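Local coordinates for capsid protein (Infectious hypodermal and hematopoietic necrosis virus, PDB 3N7X), which folds as a beta-barrel and assembles in sixty copies into the icosahedral capsid that encloses the genome of this shrimp-infecting densovirus, at residues A[106-120]-A[209-223]. Residues are numbered along the deposited sequence; the frame is centred on the assembly and turned at random.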
loop_
_atom_site.group_PDB
_atom_site.type_symbol
_atom_site.label_atom_id
_atom_site.label_comp_id
_atom_site.label_asym_id
_atom_site.label_seq_id
_atom_site.Cartn_x
_atom_site.Cartn_y
_atom_site.Cartn_z
ATOM N N MET A 106 8.721 -97.797 -2.523
ATOM C CA MET A 106 10.049 -97.258 -2.799
ATOM C C MET A 106 10.719 -98.076 -3.878
ATOM O O MET A 106 11.180 -97.552 -4.888
ATOM C CB MET A 106 10.952 -97.368 -1.582
ATOM C CG MET A 106 10.705 -96.400 -0.490
ATOM S SD MET A 106 11.878 -96.816 0.798
ATOM C CE MET A 106 13.445 -96.347 0.021
ATOM N N LYS A 107 10.797 -99.371 -3.609
ATOM C CA LYS A 107 11.433 -100.321 -4.494
ATOM C C LYS A 107 10.965 -100.217 -5.931
ATOM O O LYS A 107 11.773 -100.180 -6.857
ATOM C CB LYS A 107 11.177 -101.743 -3.990
ATOM C CG LYS A 107 11.725 -102.830 -4.909
ATOM C CD LYS A 107 11.236 -104.215 -4.502
ATOM C CE LYS A 107 9.715 -104.312 -4.587
ATOM N NZ LYS A 107 9.192 -105.672 -4.232
ATOM N N THR A 108 9.656 -100.158 -6.116
ATOM C CA THR A 108 9.096 -100.121 -7.452
ATOM C C THR A 108 8.954 -98.771 -8.135
ATOM O O THR A 108 9.222 -98.652 -9.328
ATOM C CB THR A 108 7.717 -100.790 -7.460
ATOM O OG1 THR A 108 7.837 -102.124 -6.949
ATOM C CG2 THR A 108 7.154 -100.832 -8.871
ATOM N N TYR A 109 8.541 -97.752 -7.398
ATOM C CA TYR A 109 8.321 -96.462 -8.026
ATOM C C TYR A 109 9.366 -95.377 -7.832
ATOM O O TYR A 109 9.313 -94.351 -8.502
ATOM C CB TYR A 109 6.931 -95.969 -7.634
ATOM C CG TYR A 109 5.866 -96.937 -8.106
ATOM C CD1 TYR A 109 5.523 -97.013 -9.458
ATOM C CD2 TYR A 109 5.264 -97.837 -7.222
ATOM C CE1 TYR A 109 4.615 -97.963 -9.920
ATOM C CE2 TYR A 109 4.353 -98.798 -7.680
ATOM C CZ TYR A 109 4.036 -98.851 -9.030
ATOM O OH TYR A 109 3.157 -99.797 -9.505
ATOM N N GLY A 110 10.314 -95.589 -6.927
ATOM C CA GLY A 110 11.358 -94.594 -6.752
ATOM C C GLY A 110 11.306 -93.690 -5.538
ATOM O O GLY A 110 10.244 -93.452 -4.952
ATOM N N TRP A 111 12.473 -93.165 -5.179
ATOM C CA TRP A 111 12.598 -92.296 -4.023
ATOM C C TRP A 111 13.783 -91.338 -4.144
ATOM O O TRP A 111 14.639 -91.491 -5.020
ATOM C CB TRP A 111 12.769 -93.150 -2.765
ATOM C CG TRP A 111 13.812 -94.223 -2.928
ATOM C CD1 TRP A 111 13.600 -95.525 -3.280
ATOM C CD2 TRP A 111 15.233 -94.073 -2.787
ATOM N NE1 TRP A 111 14.798 -96.196 -3.368
ATOM C CE2 TRP A 111 15.816 -95.329 -3.069
ATOM C CE3 TRP A 111 16.070 -92.998 -2.452
ATOM C CZ2 TRP A 111 17.203 -95.544 -3.024
ATOM C CZ3 TRP A 111 17.451 -93.210 -2.407
ATOM C CH2 TRP A 111 18.001 -94.477 -2.692
ATOM N N LYS A 112 13.814 -90.354 -3.247
ATOM C CA LYS A 112 14.877 -89.352 -3.180
ATOM C C LYS A 112 15.142 -89.091 -1.716
ATOM O O LYS A 112 14.245 -89.238 -0.884
ATOM C CB LYS A 112 14.442 -87.999 -3.745
ATOM C CG LYS A 112 14.161 -87.919 -5.201
ATOM C CD LYS A 112 13.726 -86.504 -5.541
ATOM C CE LYS A 112 13.434 -86.382 -7.020
ATOM N NZ LYS A 112 12.986 -85.017 -7.373
ATOM N N VAL A 113 16.366 -88.684 -1.408
ATOM C CA VAL A 113 16.716 -88.313 -0.051
ATOM C C VAL A 113 17.060 -86.836 -0.158
ATOM O O VAL A 113 17.960 -86.446 -0.907
ATOM C CB VAL A 113 17.936 -89.074 0.477
ATOM C CG1 VAL A 113 18.308 -88.543 1.856
ATOM C CG2 VAL A 113 17.626 -90.554 0.558
ATOM N N HIS A 114 16.323 -86.008 0.568
ATOM C CA HIS A 114 16.555 -84.575 0.541
ATOM C C HIS A 114 17.655 -84.169 1.495
ATOM O O HIS A 114 18.693 -83.659 1.086
ATOM C CB HIS A 114 15.267 -83.832 0.894
ATOM C CG HIS A 114 14.236 -83.880 -0.188
ATOM N ND1 HIS A 114 14.346 -83.147 -1.351
ATOM C CD2 HIS A 114 13.109 -84.620 -0.317
ATOM C CE1 HIS A 114 13.334 -83.436 -2.149
ATOM N NE2 HIS A 114 12.569 -84.327 -1.546
ATOM N N LYS A 115 17.430 -84.418 2.773
ATOM C CA LYS A 115 18.385 -84.037 3.794
ATOM C C LYS A 115 18.439 -85.117 4.870
ATOM O O LYS A 115 17.460 -85.827 5.102
ATOM C CB LYS A 115 17.938 -82.702 4.390
ATOM C CG LYS A 115 18.918 -82.028 5.312
ATOM C CD LYS A 115 18.325 -80.732 5.870
ATOM C CE LYS A 115 19.311 -80.027 6.809
ATOM N NZ LYS A 115 18.738 -78.823 7.491
ATOM N N ALA A 116 19.590 -85.254 5.512
ATOM C CA ALA A 116 19.758 -86.232 6.575
ATOM C C ALA A 116 20.931 -85.776 7.425
ATOM O O ALA A 116 21.759 -84.980 6.973
ATOM C CB ALA A 116 20.026 -87.608 5.996
ATOM N N GLY A 117 21.003 -86.264 8.658
ATOM C CA GLY A 117 22.103 -85.863 9.508
ATOM C C GLY A 117 22.028 -86.342 10.940
ATOM O O GLY A 117 21.118 -87.081 11.328
ATOM N N VAL A 118 23.003 -85.903 11.727
ATOM C CA VAL A 118 23.094 -86.268 13.128
ATOM C C VAL A 118 23.548 -85.094 13.954
ATOM O O VAL A 118 24.179 -84.158 13.451
ATOM C CB VAL A 118 24.138 -87.371 13.355
ATOM C CG1 VAL A 118 24.039 -87.912 14.775
ATOM C CG2 VAL A 118 23.930 -88.464 12.362
ATOM N N VAL A 119 23.221 -85.164 15.233
ATOM C CA VAL A 119 23.634 -84.160 16.185
ATOM C C VAL A 119 24.075 -84.949 17.400
ATOM O O VAL A 119 23.285 -85.696 17.974
ATOM C CB VAL A 119 22.483 -83.231 16.613
ATOM C CG1 VAL A 119 23.008 -82.189 17.587
ATOM C CG2 VAL A 119 21.885 -82.554 15.408
ATOM N N MET A 120 25.339 -84.817 17.772
ATOM C CA MET A 120 25.826 -85.510 18.952
ATOM C C MET A 120 25.883 -84.469 20.053
ATOM O O MET A 120 26.309 -83.336 19.819
ATOM C CB MET A 120 27.214 -86.094 18.708
ATOM C CG MET A 120 27.243 -87.171 17.638
ATOM S SD MET A 120 28.848 -88.001 17.535
ATOM C CE MET A 120 29.894 -86.689 16.848
ATOM N N LYS A 209 27.335 -81.213 18.274
ATOM C CA LYS A 209 28.034 -81.345 17.002
ATOM C C LYS A 209 27.067 -81.879 15.969
ATOM O O LYS A 209 26.628 -83.030 16.040
ATOM C CB LYS A 209 29.230 -82.285 17.146
ATOM C CG LYS A 209 30.285 -81.785 18.123
ATOM C CD LYS A 209 30.865 -80.449 17.677
ATOM C CE LYS A 209 31.990 -80.005 18.605
ATOM N NZ LYS A 209 32.618 -78.721 18.178
ATOM N N ALA A 210 26.732 -81.031 15.007
ATOM C CA ALA A 210 25.788 -81.408 13.970
ATOM C C ALA A 210 26.443 -81.569 12.611
ATOM O O ALA A 210 27.232 -80.728 12.182
ATOM C CB ALA A 210 24.680 -80.377 13.892
ATOM N N TYR A 211 26.104 -82.665 11.942
ATOM C CA TYR A 211 26.635 -82.952 10.621
ATOM C C TYR A 211 25.457 -83.381 9.777
ATOM O O TYR A 211 24.649 -84.210 10.201
ATOM C CB TYR A 211 27.674 -84.069 10.706
ATOM C CG TYR A 211 28.797 -83.733 11.660
ATOM C CD1 TYR A 211 29.807 -82.837 11.297
ATOM C CD2 TYR A 211 28.808 -84.248 12.959
ATOM C CE1 TYR A 211 30.797 -82.458 12.209
ATOM C CE2 TYR A 211 29.791 -83.875 13.877
ATOM C CZ TYR A 211 30.780 -82.980 13.496
ATOM O OH TYR A 211 31.733 -82.599 14.414
ATOM N N THR A 212 25.343 -82.798 8.591
ATOM C CA THR A 212 24.236 -83.138 7.713
ATOM C C THR A 212 24.718 -83.386 6.297
ATOM O O THR A 212 25.859 -83.093 5.945
ATOM C CB THR A 212 23.183 -82.010 7.667
ATOM O OG1 THR A 212 23.743 -80.876 7.004
ATOM C CG2 THR A 212 22.763 -81.604 9.067
ATOM N N ILE A 213 23.829 -83.937 5.485
ATOM C CA ILE A 213 24.139 -84.207 4.100
ATOM C C ILE A 213 22.874 -83.960 3.296
ATOM O O ILE A 213 21.774 -84.293 3.737
ATOM C CB ILE A 213 24.607 -85.663 3.911
ATOM C CG1 ILE A 213 24.841 -85.946 2.426
ATOM C CG2 ILE A 213 23.575 -86.624 4.486
ATOM C CD1 ILE A 213 25.517 -87.275 2.162
ATOM N N HIS A 214 23.026 -83.336 2.138
ATOM C CA HIS A 214 21.888 -83.076 1.270
ATOM C C HIS A 214 22.082 -83.958 0.045
ATOM O O HIS A 214 23.121 -83.895 -0.615
ATOM C CB HIS A 214 21.837 -81.607 0.844
ATOM C CG HIS A 214 21.615 -80.650 1.975
ATOM N ND1 HIS A 214 22.615 -80.285 2.855
ATOM C CD2 HIS A 214 20.507 -79.975 2.366
ATOM C CE1 HIS A 214 22.133 -79.426 3.736
ATOM N NE2 HIS A 214 20.856 -79.221 3.462
ATOM N N GLY A 215 21.090 -84.789 -0.249
ATOM C CA GLY A 215 21.199 -85.673 -1.393
ATOM C C GLY A 215 20.872 -84.974 -2.695
ATOM O O GLY A 215 20.168 -83.966 -2.708
ATOM N N ASP A 216 21.396 -85.503 -3.795
ATOM C CA ASP A 216 21.128 -84.937 -5.106
ATOM C C ASP A 216 19.685 -85.296 -5.436
ATOM O O ASP A 216 19.280 -86.451 -5.294
ATOM C CB ASP A 216 22.052 -85.544 -6.149
ATOM C CG ASP A 216 21.990 -84.806 -7.458
ATOM O OD1 ASP A 216 22.901 -83.992 -7.717
ATOM O OD2 ASP A 216 21.022 -85.024 -8.219
ATOM N N THR A 217 18.912 -84.320 -5.891
ATOM C CA THR A 217 17.508 -84.570 -6.180
ATOM C C THR A 217 17.085 -84.541 -7.641
ATOM O O THR A 217 15.887 -84.530 -7.930
ATOM C CB THR A 217 16.619 -83.574 -5.416
ATOM O OG1 THR A 217 17.007 -82.234 -5.752
ATOM C CG2 THR A 217 16.756 -83.775 -3.919
ATOM N N ARG A 218 18.039 -84.544 -8.565
ATOM C CA ARG A 218 17.676 -84.507 -9.979
ATOM C C ARG A 218 17.025 -85.807 -10.466
ATOM O O ARG A 218 16.262 -85.791 -11.434
ATOM C CB ARG A 218 18.903 -84.189 -10.846
ATOM C CG ARG A 218 19.783 -85.381 -11.204
ATOM C CD ARG A 218 21.089 -84.884 -11.789
ATOM N NE ARG A 218 21.835 -84.131 -10.786
ATOM C CZ ARG A 218 22.656 -83.119 -11.050
ATOM N NH1 ARG A 218 22.850 -82.717 -12.299
ATOM N NH2 ARG A 218 23.284 -82.507 -10.057
ATOM N N ASN A 219 17.315 -86.922 -9.798
ATOM C CA ASN A 219 16.751 -88.211 -10.194
ATOM C C ASN A 219 15.913 -88.881 -9.119
ATOM O O ASN A 219 15.891 -88.457 -7.962
ATOM C CB ASN A 219 17.860 -89.205 -10.557
ATOM C CG ASN A 219 18.782 -88.690 -11.629
ATOM O OD1 ASN A 219 18.337 -88.195 -12.665
ATOM N ND2 ASN A 219 20.082 -88.820 -11.397
ATOM N N TRP A 220 15.218 -89.936 -9.533
ATOM C CA TRP A 220 14.436 -90.774 -8.636
ATOM C C TRP A 220 15.273 -92.056 -8.622
ATOM O O TRP A 220 15.864 -92.425 -9.642
ATOM C CB TRP A 220 13.046 -91.079 -9.206
ATOM C CG TRP A 220 12.068 -89.944 -9.112
ATOM C CD1 TRP A 220 11.594 -89.182 -10.142
ATOM C CD2 TRP A 220 11.448 -89.441 -7.921
ATOM N NE1 TRP A 220 10.718 -88.234 -9.667
ATOM C CE2 TRP A 220 10.609 -88.368 -8.307
ATOM C CE3 TRP A 220 11.519 -89.792 -6.563
ATOM C CZ2 TRP A 220 9.844 -87.640 -7.387
ATOM C CZ3 TRP A 220 10.758 -89.068 -5.642
ATOM C CH2 TRP A 220 9.931 -88.001 -6.063
ATOM N N TYR A 221 15.340 -92.725 -7.479
ATOM C CA TYR A 221 16.123 -93.949 -7.366
ATOM C C TYR A 221 15.230 -95.114 -6.982
ATOM O O TYR A 221 14.243 -94.939 -6.266
ATOM C CB TYR A 221 17.236 -93.746 -6.333
ATOM C CG TYR A 221 18.217 -92.678 -6.767
ATOM C CD1 TYR A 221 19.361 -93.010 -7.494
ATOM C CD2 TYR A 221 17.946 -91.323 -6.552
ATOM C CE1 TYR A 221 20.208 -92.021 -8.008
ATOM C CE2 TYR A 221 18.784 -90.326 -7.065
ATOM C CZ TYR A 221 19.911 -90.685 -7.795
ATOM O OH TYR A 221 20.724 -89.717 -8.337
ATOM N N GLY A 222 15.570 -96.304 -7.468
ATOM C CA GLY A 222 14.768 -97.473 -7.158
ATOM C C GLY A 222 15.461 -98.506 -6.286
ATOM O O GLY A 222 16.627 -98.340 -5.926
ATOM N N GLY A 223 14.731 -99.567 -5.942
ATOM C CA GLY A 223 15.289 -100.634 -5.130
ATOM C C GLY A 223 15.120 -100.448 -3.638
ATOM O O GLY A 223 14.856 -99.345 -3.161
HETATM O O HOH W 1 18.696 -87.941 -3.072
HETATM O O HOH W 2 18.806 -81.872 -0.781
#
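H114 O is gripped by two donors, G215 N at 3.0 Å and a water. G215 N comes from above the carbonyl plane, 46° out of it. The water also donates to G215 O and so bridges the two segments. The CA of H214 adds a CH...O contact. A second water links V113 N to D216 O where the segments part.

From here to M120 and K209 the strands pair regularly and antiparallel. A116 with I213, V118 with Y211 and M120 with K209 are the hydrogen-bonded pairs. G117 faces T212 in a non-hydrogen-bonded pair, their CA atoms only 3.9 Å apart. On this face K115 lies alongside H214, its CG over the imidazole. On the other face M120 CE meets the edge of the Y211 ring at CE2, while E201 holds the Y211 hydroxyl.

The paired strands belong to the viral jelly roll. Strands 45-59, 281-296, 111-131 and 208-214 lie side by side as B, I, D and G of the BIDG sheet.

Beyond the loop at D216 the segments meet again. The extended chain of K112 runs over W220, with CE 3.6 Å from the centroid of the six-membered ring. NZ sits over the same face, a cation-pi contact at 4.4 Å, and donates to T217 O at 3.0 Å. W111 and Y221 exchange two backbone bonds, one of them Y221 N to W111 O at 2.8 Å. The first torsion of W111 (chi1 48°) sets its indole over the Y221 backbone. Y221 CB then packs on the six-membered ring, 3.7 Å from its centroid, and M106 CE touches the rim of the indole's opposite face. The indole NE1 donates to G223 O at 3.2 Å, and G223 N binds K107 O at the end of helix 97-109.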